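Local coordinates for protein type II restriction enzyme NlaIV (PDB 6QM2) that cleaves double-stranded DNA at the sequence 5'-GGNNCC-3', cutting in the middle of the site to leave blunt ends that carry 5'-phosphates, at residues 106-110 against 169-173; 111-115 against 215-219; 154-159 against 242-246; 73-77 against 88-92; 191-197 against 231-236. All coordinates share one frame; numbering follows the deposited sequence.

Interaction 1: 106-110 against 169-173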
# COMPACT_ATOMS: atom_id res chain seq x y z
N ASP A 106 19.57 -5.71 3.97
CA ASP A 106 20.35 -6.15 2.81
C ASP A 106 21.66 -6.74 3.32
O ASP A 106 22.32 -6.12 4.15
CB ASP A 106 20.65 -4.98 1.87
CG ASP A 106 21.55 -5.37 0.70
OD1 ASP A 106 21.29 -6.42 0.07
OD2 ASP A 106 22.52 -4.64 0.40
N PHE A 107 22.01 -7.93 2.85
CA PHE A 107 23.22 -8.60 3.33
C PHE A 107 24.51 -7.83 3.00
O PHE A 107 25.38 -7.71 3.87
CB PHE A 107 23.33 -10.04 2.81
CG PHE A 107 24.60 -10.72 3.23
CD1 PHE A 107 24.72 -11.29 4.50
CD2 PHE A 107 25.71 -10.74 2.38
CE1 PHE A 107 25.90 -11.88 4.90
CE2 PHE A 107 26.90 -11.33 2.78
CZ PHE A 107 26.99 -11.91 4.04
N LYS A 108 24.64 -7.33 1.78
CA LYS A 108 25.86 -6.62 1.39
C LYS A 108 26.08 -5.41 2.30
O LYS A 108 27.18 -5.21 2.79
CB LYS A 108 25.86 -6.18 -0.08
CG LYS A 108 27.04 -5.29 -0.46
CD LYS A 108 27.58 -5.54 -1.86
CE LYS A 108 26.52 -5.36 -2.94
NZ LYS A 108 27.11 -5.36 -4.31
N MET A 109 25.02 -4.64 2.53
CA MET A 109 25.10 -3.47 3.40
C MET A 109 25.43 -3.85 4.85
O MET A 109 26.25 -3.18 5.49
CB MET A 109 23.79 -2.67 3.37
CG MET A 109 23.59 -1.86 2.10
SD MET A 109 22.00 -1.01 2.14
CE MET A 109 22.36 0.37 3.23
N TYR A 110 24.80 -4.91 5.34
CA TYR A 110 24.93 -5.35 6.74
C TYR A 110 26.28 -5.97 7.06
O TYR A 110 26.80 -5.74 8.14
CB TYR A 110 23.80 -6.31 7.09
CG TYR A 110 23.61 -6.58 8.57
CD1 TYR A 110 22.79 -5.78 9.35
CD2 TYR A 110 24.23 -7.68 9.18
CE1 TYR A 110 22.60 -6.03 10.70
CE2 TYR A 110 24.05 -7.94 10.53
CZ TYR A 110 23.23 -7.12 11.29
OH TYR A 110 23.05 -7.38 12.62
N VAL A 169 22.16 -12.81 -4.09
CA VAL A 169 21.78 -12.64 -2.68
C VAL A 169 21.21 -11.24 -2.47
O VAL A 169 21.72 -10.26 -3.02
CB VAL A 169 22.99 -12.85 -1.74
CG1 VAL A 169 22.58 -12.71 -0.28
CG2 VAL A 169 23.61 -14.23 -1.99
N HIS A 170 20.15 -11.16 -1.66
CA HIS A 170 19.53 -9.89 -1.27
C HIS A 170 19.49 -9.74 0.25
O HIS A 170 20.53 -9.49 0.86
CB HIS A 170 18.15 -9.74 -1.92
CG HIS A 170 18.20 -9.45 -3.38
ND1 HIS A 170 18.75 -8.29 -3.89
CD2 HIS A 170 17.80 -10.18 -4.44
CE1 HIS A 170 18.68 -8.32 -5.20
NE2 HIS A 170 18.10 -9.45 -5.57
N LYS A 171 18.33 -9.92 0.88
CA LYS A 171 18.14 -9.56 2.28
C LYS A 171 18.32 -10.73 3.23
O LYS A 171 18.00 -11.87 2.90
CB LYS A 171 16.76 -8.94 2.48
CG LYS A 171 16.57 -7.70 1.63
CD LYS A 171 15.53 -6.76 2.19
CE LYS A 171 15.68 -5.38 1.58
NZ LYS A 171 14.71 -4.42 2.19
N ILE A 172 18.84 -10.44 4.42
CA ILE A 172 18.87 -11.41 5.50
C ILE A 172 17.43 -11.57 5.95
O ILE A 172 16.70 -10.59 6.10
CB ILE A 172 19.78 -10.95 6.66
CG1 ILE A 172 21.25 -10.88 6.20
CG2 ILE A 172 19.65 -11.88 7.87
CD1 ILE A 172 22.14 -10.04 7.09
N ARG A 173 17.02 -12.82 6.14
CA ARG A 173 15.63 -13.16 6.43
C ARG A 173 15.54 -13.80 7.81
O ARG A 173 16.41 -14.61 8.18
CB ARG A 173 15.09 -14.11 5.36
CG ARG A 173 14.74 -13.46 4.02
CD ARG A 173 13.48 -12.60 4.07
NE ARG A 173 12.32 -13.33 4.59
CZ ARG A 173 11.10 -12.82 4.73
NH1 ARG A 173 10.81 -11.57 4.35
NH2 ARG A 173 10.13 -13.59 5.23
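Phe107 is tied to strand 168-172 through its main chain: Phe107 N donates to His170 O at 2.9 Å, and the N-H...O angle of 171° makes the bond nearly straight. One residue earlier, Asp106 and Lys171 form a non-hydrogen-bonded antiparallel pair with their CA atoms 4.1 Å apart and their side chains diverging. The short strand 105-106 thus lines the edge of a three-stranded antiparallel sheet, and helix 107-116 begins directly from it. Asp106 is the N-cap of that helix. With CG trans to the backbone N (chi1 176°), its carboxylate reaches the first turn, where OD2 accepts from Met109 N at 3.3 Å from above the carboxylate plane. Asp106 OD1 lies near His170 O, but both are acceptors and no bond links them.

The apolar part centres on Ile172. Its CG1 stands beside the backbone N (chi1 -66°), which carries CD1 out to the helix. There Ile172 CD1 meets the edge of the Phe107 ring at CD1, 3.9 Å away, and also Tyr110 CD2 at 3.8 Å, the isoleucine and tyrosine side chains crossing at about a right angle. Phe107 CB rests 4.2 Å from Val169 CG1, while the phenyl ring runs on from the strand to Ile198, Thr201 and Val202 of helix 191-204.

Chemically, one nearly straight backbone bond pins the helix start to the sheet, and a longer, off-plane N-cap bond occupies a first-turn N-H that has no helical acceptor before it. Ile172 CD1, set between the two rings, makes the apolar part of the joint.

Interaction 2: 111-115 against 215-219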
# COMPACT_ATOMS: atom_id res chain seq x y z
N SER A 111 26.84 -6.74 6.12
CA SER A 111 28.18 -7.29 6.30
C SER A 111 29.25 -6.18 6.40
O SER A 111 30.20 -6.32 7.18
CB SER A 111 28.53 -8.29 5.18
OG SER A 111 28.32 -7.75 3.89
N ASP A 112 29.09 -5.10 5.64
CA ASP A 112 29.98 -3.93 5.72
C ASP A 112 29.72 -3.10 6.97
O ASP A 112 30.66 -2.65 7.62
CB ASP A 112 29.84 -3.01 4.49
CG ASP A 112 30.37 -3.64 3.21
OD1 ASP A 112 31.10 -4.66 3.28
OD2 ASP A 112 30.06 -3.11 2.13
N GLU A 113 28.45 -2.91 7.29
CA GLU A 113 28.02 -2.10 8.44
C GLU A 113 28.62 -2.61 9.75
O GLU A 113 29.13 -1.82 10.53
CB GLU A 113 26.49 -2.09 8.53
CG GLU A 113 25.87 -1.33 9.70
CD GLU A 113 25.67 0.15 9.44
OE1 GLU A 113 26.41 0.74 8.63
OE2 GLU A 113 24.75 0.73 10.07
N ILE A 114 28.54 -3.92 10.00
CA ILE A 114 28.98 -4.49 11.28
C ILE A 114 30.51 -4.52 11.50
O ILE A 114 30.96 -4.74 12.62
CB ILE A 114 28.36 -5.88 11.59
CG1 ILE A 114 28.83 -6.95 10.59
CG2 ILE A 114 26.84 -5.78 11.63
CD1 ILE A 114 28.51 -8.36 11.04
N ILE A 115 31.29 -4.29 10.44
CA ILE A 115 32.72 -4.01 10.61
C ILE A 115 32.93 -2.57 11.08
O ILE A 115 33.67 -2.33 12.02
CB ILE A 115 33.52 -4.29 9.32
CG1 ILE A 115 33.68 -5.81 9.16
CG2 ILE A 115 34.89 -3.60 9.35
CD1 ILE A 115 34.30 -6.25 7.86
N TRP A 215 37.98 -10.25 6.41
CA TRP A 215 36.75 -9.99 7.19
C TRP A 215 36.81 -10.33 8.68
O TRP A 215 36.37 -9.53 9.51
CB TRP A 215 35.54 -10.71 6.55
CG TRP A 215 34.23 -10.06 6.87
CD1 TRP A 215 33.56 -9.16 6.10
CD2 TRP A 215 33.44 -10.24 8.06
NE1 TRP A 215 32.40 -8.76 6.73
CE2 TRP A 215 32.30 -9.41 7.93
CE3 TRP A 215 33.58 -11.02 9.21
CZ2 TRP A 215 31.31 -9.34 8.92
CZ3 TRP A 215 32.60 -10.95 10.20
CH2 TRP A 215 31.47 -10.11 10.04
N LYS A 216 37.32 -11.51 9.02
CA LYS A 216 37.36 -11.99 10.42
C LYS A 216 38.22 -11.08 11.29
O LYS A 216 37.78 -10.63 12.35
CB LYS A 216 37.89 -13.42 10.48
CG LYS A 216 37.85 -14.08 11.86
CD LYS A 216 38.62 -15.40 11.87
CE LYS A 216 39.15 -15.75 13.25
NZ LYS A 216 38.06 -15.88 14.25
N ARG A 217 39.45 -10.83 10.84
CA ARG A 217 40.40 -9.98 11.56
C ARG A 217 39.84 -8.56 11.69
O ARG A 217 39.75 -8.02 12.79
CB ARG A 217 41.77 -9.97 10.84
CG ARG A 217 42.91 -9.32 11.62
CD ARG A 217 44.21 -9.27 10.82
NE ARG A 217 44.05 -8.55 9.54
CZ ARG A 217 44.03 -7.22 9.38
NH1 ARG A 217 44.16 -6.39 10.41
NH2 ARG A 217 43.87 -6.71 8.16
N LYS A 218 39.44 -7.98 10.56
CA LYS A 218 38.86 -6.63 10.54
C LYS A 218 37.68 -6.46 11.49
O LYS A 218 37.54 -5.41 12.12
CB LYS A 218 38.42 -6.23 9.12
CG LYS A 218 39.58 -6.02 8.15
CD LYS A 218 39.16 -5.27 6.90
CE LYS A 218 38.91 -3.80 7.19
NZ LYS A 218 38.97 -2.98 5.95
N PHE A 219 36.85 -7.49 11.61
CA PHE A 219 35.72 -7.46 12.53
C PHE A 219 36.16 -7.55 14.00
O PHE A 219 35.66 -6.80 14.84
CB PHE A 219 34.71 -8.58 12.25
CG PHE A 219 33.59 -8.62 13.25
CD1 PHE A 219 32.50 -7.76 13.11
CD2 PHE A 219 33.65 -9.45 14.36
CE1 PHE A 219 31.48 -7.76 14.06
CE2 PHE A 219 32.63 -9.45 15.31
CZ PHE A 219 31.54 -8.61 15.16
O HOH W 1 32.29 -6.70 4.67
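Ile115 and Ile114 address the Trp215 indole from two directions, one over a face and one at the edge. The CH-pi contact belongs to Ile115: its CD1 sits 3.5 Å from the centroid of the five-membered ring and 20° off the ring normal. CG1 of Ile115 lies anti to the carbonyl carbon, which brings the delta methyl over the indole. Ile114 supplies the edge contact, its CD1 in the ring plane at 3.6 Å from Trp215 CH2, with the two side chains crossing at about a right angle.

Further apolar contacts are longer. Ile114 CD1 approaches Phe219 CE1 at 4.3 Å, and Ile115 CG1 stands equally far from Phe219 CB. The Phe219 ring also presents its edge to a carbonyl, Ile114 O lying near the ring plane at 3.4 Å from CE1.

Polar interactions gather on the indole N-H. Trp215 NE1 donates to Ser111 O at 3.3 Å, but the angle of 139° makes this bond weak. A water also accepts weakly from NE1; it lies 2.7 Å from Asp112 OD1 and can donate to it. The hydroxyl of Ser111 has its bonding within its own helix, to Phe107 O and Lys108 O.

The two helical segments run 37° from parallel with axes 10.3 Å apart at closest approach, a separation spanned by the bulk of the indole. The bonding implies a mainly hydrophobic joint between helices 107-116 and 215-227, in which a split N-H gives the tryptophan a modest polar anchor on a helix backbone carbonyl and a water.

Interaction 3: 154-159 against 242-246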
# COMPACT_ATOMS: atom_id res chain seq x y z
N SER A 154 20.40 -20.49 10.04
CA SER A 154 20.98 -20.91 8.77
C SER A 154 19.87 -21.33 7.81
O SER A 154 18.69 -21.31 8.17
CB SER A 154 21.96 -22.06 8.99
OG SER A 154 22.79 -22.23 7.86
N MET A 155 20.26 -21.70 6.59
CA MET A 155 19.33 -22.25 5.59
C MET A 155 20.02 -23.36 4.79
O MET A 155 21.19 -23.67 5.03
CB MET A 155 18.84 -21.15 4.65
CG MET A 155 19.87 -20.70 3.61
SD MET A 155 19.35 -19.39 2.50
CE MET A 155 17.69 -19.90 2.05
N ASP A 156 19.30 -23.93 3.83
CA ASP A 156 19.90 -24.87 2.91
C ASP A 156 20.67 -24.11 1.83
O ASP A 156 20.07 -23.31 1.09
CB ASP A 156 18.84 -25.77 2.27
CG ASP A 156 19.46 -26.93 1.51
OD1 ASP A 156 20.07 -27.80 2.17
OD2 ASP A 156 19.35 -26.96 0.27
N GLY A 157 21.98 -24.34 1.75
CA GLY A 157 22.83 -23.79 0.68
C GLY A 157 23.59 -22.51 1.01
O GLY A 157 24.42 -22.07 0.20
N TRP A 158 23.30 -21.91 2.16
CA TRP A 158 23.99 -20.71 2.64
C TRP A 158 24.15 -20.79 4.15
O TRP A 158 23.36 -21.45 4.82
CB TRP A 158 23.20 -19.45 2.28
CG TRP A 158 22.99 -19.29 0.81
CD1 TRP A 158 21.97 -19.81 0.08
CD2 TRP A 158 23.83 -18.59 -0.10
NE1 TRP A 158 22.12 -19.47 -1.25
CE2 TRP A 158 23.25 -18.72 -1.38
CE3 TRP A 158 25.01 -17.85 0.04
CZ2 TRP A 158 23.81 -18.14 -2.52
CZ3 TRP A 158 25.57 -17.28 -1.09
CH2 TRP A 158 24.97 -17.42 -2.36
N ALA A 159 25.16 -20.10 4.67
CA ALA A 159 25.44 -20.14 6.11
C ALA A 159 24.37 -19.42 6.93
O ALA A 159 24.05 -19.85 8.03
CB ALA A 159 26.82 -19.57 6.41
N LYS A 242 25.39 -27.61 14.24
CA LYS A 242 24.35 -27.18 15.19
C LYS A 242 23.13 -26.55 14.52
O LYS A 242 22.03 -26.57 15.09
CB LYS A 242 24.92 -26.17 16.20
CG LYS A 242 26.03 -26.70 17.10
CD LYS A 242 26.32 -25.76 18.27
CE LYS A 242 26.94 -24.45 17.81
NZ LYS A 242 27.26 -23.55 18.95
N TYR A 243 23.32 -25.99 13.32
CA TYR A 243 22.31 -25.19 12.62
C TYR A 243 21.76 -25.80 11.32
O TYR A 243 20.71 -25.36 10.83
CB TYR A 243 22.88 -23.79 12.39
CG TYR A 243 23.30 -23.13 13.69
CD1 TYR A 243 22.35 -22.80 14.66
CD2 TYR A 243 24.64 -22.87 13.98
CE1 TYR A 243 22.71 -22.23 15.87
CE2 TYR A 243 25.02 -22.29 15.19
CZ TYR A 243 24.05 -21.97 16.13
OH TYR A 243 24.39 -21.38 17.33
N LYS A 244 22.45 -26.79 10.76
CA LYS A 244 22.01 -27.48 9.54
C LYS A 244 21.25 -28.75 9.92
O LYS A 244 20.94 -28.95 11.10
CB LYS A 244 23.23 -27.82 8.67
CG LYS A 244 24.06 -26.63 8.22
CD LYS A 244 23.42 -25.84 7.09
CE LYS A 244 24.43 -24.87 6.49
NZ LYS A 244 23.88 -24.08 5.36
N LYS A 245 20.93 -29.58 8.93
CA LYS A 245 20.39 -30.92 9.15
C LYS A 245 21.56 -31.92 9.21
O LYS A 245 21.68 -32.68 10.18
CB LYS A 245 19.42 -31.35 8.04
CG LYS A 245 18.20 -30.45 7.83
CD LYS A 245 18.44 -29.17 7.03
CE LYS A 245 19.15 -29.39 5.69
NZ LYS A 245 19.29 -28.13 4.91
N LYS A 246 22.38 -31.92 8.16
CA LYS A 246 23.54 -32.82 8.03
C LYS A 246 24.78 -32.01 7.62
O LYS A 246 25.53 -32.38 6.71
CB LYS A 246 23.26 -33.93 7.01
CG LYS A 246 22.10 -34.85 7.37
CD LYS A 246 21.34 -35.35 6.15
CE LYS A 246 19.90 -35.71 6.50
NZ LYS A 246 19.09 -35.93 5.27
OXT LYS A 246 25.06 -30.96 8.20
O HOH W 2 19.78 -22.88 11.66
O HOH W 3 23.30 -26.16 3.37
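Lys244 drives its ammonium into the loop 154-159, where backbone carbonyls receive it. Its chain bends at chi2 (-76°) and is extended beyond, placing NZ 2.7 Å from Met155 O and nearly on the line of that carbonyl. Trp158 O is just as close to Lys244 NZ, 2.7 Å, but is met from well above its carbonyl plane. Beyond these two short bonds, a weak one to Ser154 OG at 3.3 Å from Lys244 NZ and a water that also accepts from Gly157 N share what remains of the ammonium's hydrogens. Ser154 OG in turn donates to Ala159 O at 2.7 Å, tying the two ends of residues 154-159. Beside this polar cluster, CB of Ser154 packs against CB of Tyr243 at 3.9 Å, and a second water bridges Ser154 N and Tyr243 O; the tyrosine hydroxyl continues to Asp193.

The loop is built round a type II beta turn at Met155-Trp158: the CA atoms of Met155 and Trp158 are 5.7 Å apart, and Gly157 has phi 97°, where a beta carbon would jam against the preceding carbonyl oxygen. The lysine thus binds the carbonyls of the first and last residues of the turn.

Toward solvent the contact thins to exposed residues. Lys245, bent at chi2 and chi3, forms a salt bridge from NZ to Asp156 OD1 at 2.9 Å, reaching the oxygen on its anti side.

Interaction 4: 73-77 against 88-92. With NA (sodium ion), chain B; K (potassium ion), chain C.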
# COMPACT_ATOMS: atom_id res chain seq x y z
N MET A 73 18.67 0.49 7.05
CA MET A 73 19.57 -0.07 8.06
C MET A 73 18.97 0.10 9.45
O MET A 73 18.21 1.05 9.67
CB MET A 73 20.91 0.67 7.98
CG MET A 73 22.13 -0.22 8.02
SD MET A 73 22.10 -1.39 6.65
CE MET A 73 23.00 -2.73 7.38
N PRO A 74 19.30 -0.79 10.41
CA PRO A 74 18.90 -0.49 11.80
C PRO A 74 19.73 0.67 12.39
O PRO A 74 20.80 0.99 11.86
CB PRO A 74 19.17 -1.81 12.54
CG PRO A 74 20.22 -2.49 11.73
CD PRO A 74 19.91 -2.13 10.30
N PRO A 75 19.23 1.31 13.47
CA PRO A 75 17.98 1.10 14.20
C PRO A 75 16.87 2.03 13.70
O PRO A 75 17.06 2.74 12.71
CB PRO A 75 18.37 1.47 15.62
CG PRO A 75 19.36 2.58 15.44
CD PRO A 75 20.00 2.41 14.09
N ASP A 76 15.72 2.00 14.36
CA ASP A 76 14.63 2.94 14.11
C ASP A 76 14.68 4.09 15.11
O ASP A 76 14.49 5.25 14.73
CB ASP A 76 13.27 2.24 14.17
CG ASP A 76 13.07 1.23 13.04
OD1 ASP A 76 13.43 1.53 11.89
OD2 ASP A 76 12.53 0.13 13.32
N PHE A 77 14.92 3.76 16.38
CA PHE A 77 15.02 4.75 17.44
C PHE A 77 16.36 4.67 18.18
O PHE A 77 16.88 3.57 18.42
CB PHE A 77 13.90 4.56 18.46
CG PHE A 77 12.53 4.68 17.87
CD1 PHE A 77 12.06 5.91 17.41
CD2 PHE A 77 11.69 3.57 17.78
CE1 PHE A 77 10.79 6.02 16.87
CE2 PHE A 77 10.42 3.68 17.25
CZ PHE A 77 9.97 4.91 16.79
N LEU A 88 19.95 1.07 21.25
CA LEU A 88 19.38 1.18 19.89
C LEU A 88 18.18 0.25 19.73
O LEU A 88 18.25 -0.93 20.09
CB LEU A 88 20.45 0.83 18.85
CG LEU A 88 21.79 1.56 18.98
CD1 LEU A 88 22.76 1.11 17.90
CD2 LEU A 88 21.58 3.06 18.91
N LEU A 89 17.08 0.77 19.17
CA LEU A 89 15.82 0.05 19.07
C LEU A 89 15.33 -0.05 17.62
O LEU A 89 15.22 0.97 16.93
CB LEU A 89 14.75 0.75 19.92
CG LEU A 89 13.37 0.09 20.02
CD1 LEU A 89 13.47 -1.31 20.61
CD2 LEU A 89 12.44 0.96 20.85
N GLU A 90 15.06 -1.28 17.17
CA GLU A 90 14.41 -1.54 15.88
C GLU A 90 13.00 -2.08 16.17
O GLU A 90 12.85 -3.01 16.97
CB GLU A 90 15.22 -2.57 15.08
CG GLU A 90 14.67 -2.91 13.68
CD GLU A 90 14.99 -1.89 12.60
OE1 GLU A 90 15.62 -0.85 12.90
OE2 GLU A 90 14.61 -2.13 11.43
N VAL A 91 11.99 -1.50 15.53
CA VAL A 91 10.61 -1.98 15.64
C VAL A 91 10.26 -2.81 14.41
O VAL A 91 10.50 -2.37 13.28
CB VAL A 91 9.59 -0.84 15.77
CG1 VAL A 91 8.17 -1.38 15.90
CG2 VAL A 91 9.94 0.05 16.95
N LYS A 92 9.70 -3.99 14.64
CA LYS A 92 9.25 -4.90 13.59
C LYS A 92 7.83 -5.36 13.86
O LYS A 92 7.42 -5.51 15.02
CB LYS A 92 10.18 -6.12 13.50
CG LYS A 92 11.59 -5.81 13.03
CD LYS A 92 11.57 -5.18 11.65
CE LYS A 92 12.92 -5.22 10.97
NZ LYS A 92 12.74 -4.80 9.56
NA NA B . 17.57 2.96 10.28
K K C . 15.73 -2.58 8.35
O HOH W 4 11.61 -1.23 11.26
O HOH W 5 15.41 0.31 10.19
O HOH W 6 15.08 3.35 10.36
O HOH W 7 15.56 -4.04 5.59
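The sequence Pro75-Asp76 followed by Glu90-Val91-Lys92 matches the PD-(D/E)XK signature of the nuclease clan to which this enzyme belongs, and the contact brings its two halves together. A classic beta bulge sets the register: Asp76 N and Phe77 N both donate to Leu89 O, at 2.8 and 2.9 Å, with the Phe77 bond almost straight at 176°. Leu89 N returns a bond to Phe77 O.

Asp76 then turns its carboxylate along strand 88-95, where OD2 uses its anti lone pair to accept from Val91 N at 2.8 Å. A bend at chi2 (79°) folds the carboxylate of Glu90 back over that of Asp76, planes 22° apart. Asp76 OD2 and Glu90 OE1 are 3.3 Å apart with no bond between them; a water lies within bonding distance of both Asp76 OD1 and Glu90 OE2. Phe77 and Leu89 share one face of the sheet, and the Phe77 ring edge touches Val91 CG2 through CE2 at 3.7 Å.

Sodium is coordinated by Met73 O at 2.1 Å and Pro75 O at 2.5 Å, and by Ser68, Asn70 and a water. That water is also a donor to Asp76 OD1. Potassium lies a long 3.3 Å from Glu90 OE2, with Ile104 O and a water.

This convergence of carboxylate oxygens, carbonyls and waters is suited to cations, consistent with the metal-binding acids of related nucleases; here Asp76 meets the sodium through water.

Interaction 5: 191-197 against 231-236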
# COMPACT_ATOMS: atom_id res chain seq x y z
N LEU A 191 25.70 -14.56 19.76
CA LEU A 191 26.23 -13.57 18.82
C LEU A 191 27.38 -14.10 17.97
O LEU A 191 27.42 -13.86 16.77
CB LEU A 191 26.68 -12.31 19.58
CG LEU A 191 27.41 -11.22 18.80
CD1 LEU A 191 26.56 -10.72 17.65
CD2 LEU A 191 27.78 -10.07 19.73
N GLU A 192 28.31 -14.82 18.59
CA GLU A 192 29.52 -15.28 17.89
C GLU A 192 29.18 -16.19 16.71
O GLU A 192 29.78 -16.07 15.64
CB GLU A 192 30.49 -16.01 18.85
CG GLU A 192 31.22 -15.10 19.85
CD GLU A 192 30.44 -14.80 21.13
OE1 GLU A 192 29.29 -15.29 21.29
OE2 GLU A 192 30.97 -14.05 21.98
N ASP A 193 28.20 -17.07 16.91
CA ASP A 193 27.75 -18.00 15.86
C ASP A 193 27.08 -17.27 14.70
O ASP A 193 27.37 -17.55 13.54
CB ASP A 193 26.80 -19.07 16.44
CG ASP A 193 27.50 -20.05 17.39
OD1 ASP A 193 28.73 -19.96 17.58
OD2 ASP A 193 26.81 -20.92 17.94
N PHE A 194 26.18 -16.33 15.03
CA PHE A 194 25.57 -15.44 14.02
C PHE A 194 26.64 -14.75 13.17
O PHE A 194 26.57 -14.77 11.94
CB PHE A 194 24.67 -14.40 14.70
CG PHE A 194 24.13 -13.33 13.77
CD1 PHE A 194 22.99 -13.57 13.01
CD2 PHE A 194 24.74 -12.09 13.66
CE1 PHE A 194 22.49 -12.59 12.16
CE2 PHE A 194 24.25 -11.11 12.81
CZ PHE A 194 23.12 -11.36 12.06
N VAL A 195 27.64 -14.17 13.82
CA VAL A 195 28.71 -13.46 13.13
C VAL A 195 29.53 -14.44 12.29
O VAL A 195 29.93 -14.10 11.17
CB VAL A 195 29.61 -12.67 14.11
CG1 VAL A 195 30.83 -12.08 13.40
CG2 VAL A 195 28.81 -11.56 14.79
N SER A 196 29.77 -15.64 12.82
CA SER A 196 30.46 -16.70 12.07
C SER A 196 29.72 -17.04 10.78
O SER A 196 30.35 -17.25 9.74
CB SER A 196 30.63 -17.97 12.91
OG SER A 196 31.27 -18.99 12.15
N ALA A 197 28.39 -17.10 10.86
CA ALA A 197 27.55 -17.31 9.69
C ALA A 197 27.70 -16.16 8.69
O ALA A 197 27.88 -16.41 7.49
CB ALA A 197 26.09 -17.48 10.08
N ILE A 231 36.76 -10.57 21.08
CA ILE A 231 35.71 -11.55 20.77
C ILE A 231 36.30 -12.60 19.82
O ILE A 231 37.06 -12.27 18.91
CB ILE A 231 34.45 -10.87 20.18
CG1 ILE A 231 33.26 -11.84 20.20
CG2 ILE A 231 34.69 -10.34 18.77
CD1 ILE A 231 31.95 -11.19 19.80
N SER A 232 35.96 -13.86 20.08
CA SER A 232 36.43 -14.98 19.27
C SER A 232 35.28 -15.53 18.42
O SER A 232 34.32 -16.12 18.95
CB SER A 232 37.04 -16.07 20.15
OG SER A 232 37.90 -16.90 19.40
N ILE A 233 35.37 -15.30 17.11
CA ILE A 233 34.38 -15.78 16.15
C ILE A 233 34.82 -17.18 15.70
O ILE A 233 35.87 -17.31 15.07
CB ILE A 233 34.28 -14.85 14.91
CG1 ILE A 233 33.95 -13.41 15.34
CG2 ILE A 233 33.25 -15.38 13.91
CD1 ILE A 233 32.70 -13.26 16.20
N PRO A 234 34.03 -18.22 16.01
CA PRO A 234 34.43 -19.56 15.56
C PRO A 234 34.34 -19.71 14.04
O PRO A 234 33.63 -18.95 13.38
CB PRO A 234 33.42 -20.48 16.25
CG PRO A 234 32.23 -19.63 16.51
CD PRO A 234 32.75 -18.25 16.76
N ARG A 235 35.09 -20.66 13.49
CA ARG A 235 34.98 -21.00 12.06
C ARG A 235 33.61 -21.63 11.84
O ARG A 235 33.15 -22.41 12.67
CB ARG A 235 36.08 -21.97 11.62
CG ARG A 235 37.46 -21.35 11.50
CD ARG A 235 38.42 -22.22 10.69
NE ARG A 235 38.40 -23.64 11.11
CZ ARG A 235 37.97 -24.68 10.38
NH1 ARG A 235 38.01 -25.90 10.92
NH2 ARG A 235 37.51 -24.55 9.13
N TRP A 236 32.95 -21.26 10.74
CA TRP A 236 31.60 -21.75 10.45
C TRP A 236 31.57 -23.27 10.27
O TRP A 236 30.64 -23.93 10.73
CB TRP A 236 31.01 -21.07 9.21
CG TRP A 236 29.65 -21.58 8.82
CD1 TRP A 236 29.33 -22.24 7.67
CD2 TRP A 236 28.45 -21.49 9.59
NE1 TRP A 236 27.99 -22.55 7.66
CE2 TRP A 236 27.43 -22.11 8.83
CE3 TRP A 236 28.13 -20.95 10.83
CZ2 TRP A 236 26.10 -22.20 9.28
CZ3 TRP A 236 26.81 -21.03 11.29
CH2 TRP A 236 25.82 -21.66 10.51
O HOH W 8 34.27 -14.73 21.92
O HOH W 9 33.13 -18.27 9.65
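Val195 and Ile233 meet with their side chains crossed at about a right angle, Ile233 CD1 lying 3.6 Å from Val195 CG1. The other branch of Ile233 faces the helix backbone itself: CG2 comes to 3.6 Å from Ser196 CA. Next to it, Ser196 holds OG trans to its own N (chi1 179°), directing the hydroxyl at the chain opposite, where it donates to Pro234 O at 2.7 Å. The donor stands above that carbonyl plane, 40° out of it. Ser196 OG also lies at the edge of the Trp236 indole, in its plane, while Ala197 lies over one face, toward its rim: its CB makes a CH-pi contact 4.2 Å from the six-membered ring centroid and 26° off the normal.

Residues 231-235 run irregularly along helix 191-204, after helix 215-227, and then enter helix 236-239 with Arg235 at the N-cap position. A water donates to Ser196 O and accepts weakly from Trp236 N, linking helix 191-204 to the start of helix 236-239.

Toward the N-terminal end of helix 191-204, Glu192 bends at chi2 and lies obliquely across Ile231, with OE2 3.6 Å from Ile231 CG1. Its CB packs on the proline ring, 3.8 Å from Pro234 CD. The Asp193 and Pro234 side chains cross at about a right angle, Asp193 OD1 being 3.7 Å from Pro234 CG, while Asp193 OD2 is engaged by Lys242 and the hydroxyl of Tyr243.

Interaction 4 comes first along the chain and closes before the others open, on the five-stranded sheet, next to the bound ions. Interactions 1 and 2 share helix 107-116, with centres 14 Å apart; Met73 of interaction 4 packs against this helix at Tyr110 and Glu113. Interaction 5 is nested inside the loop closed by interaction 3, and Asp193 joins the two through Lys242 and Tyr243. Interactions 2 and 5 lie 12 Å apart between centres and meet where Val195 touches Trp215 and Phe219. Interactions 3 and 4 do not touch: their centres are about 27 Å and their nearest atoms about 17 Å apart, so the C-terminal tail lies well away from the ions.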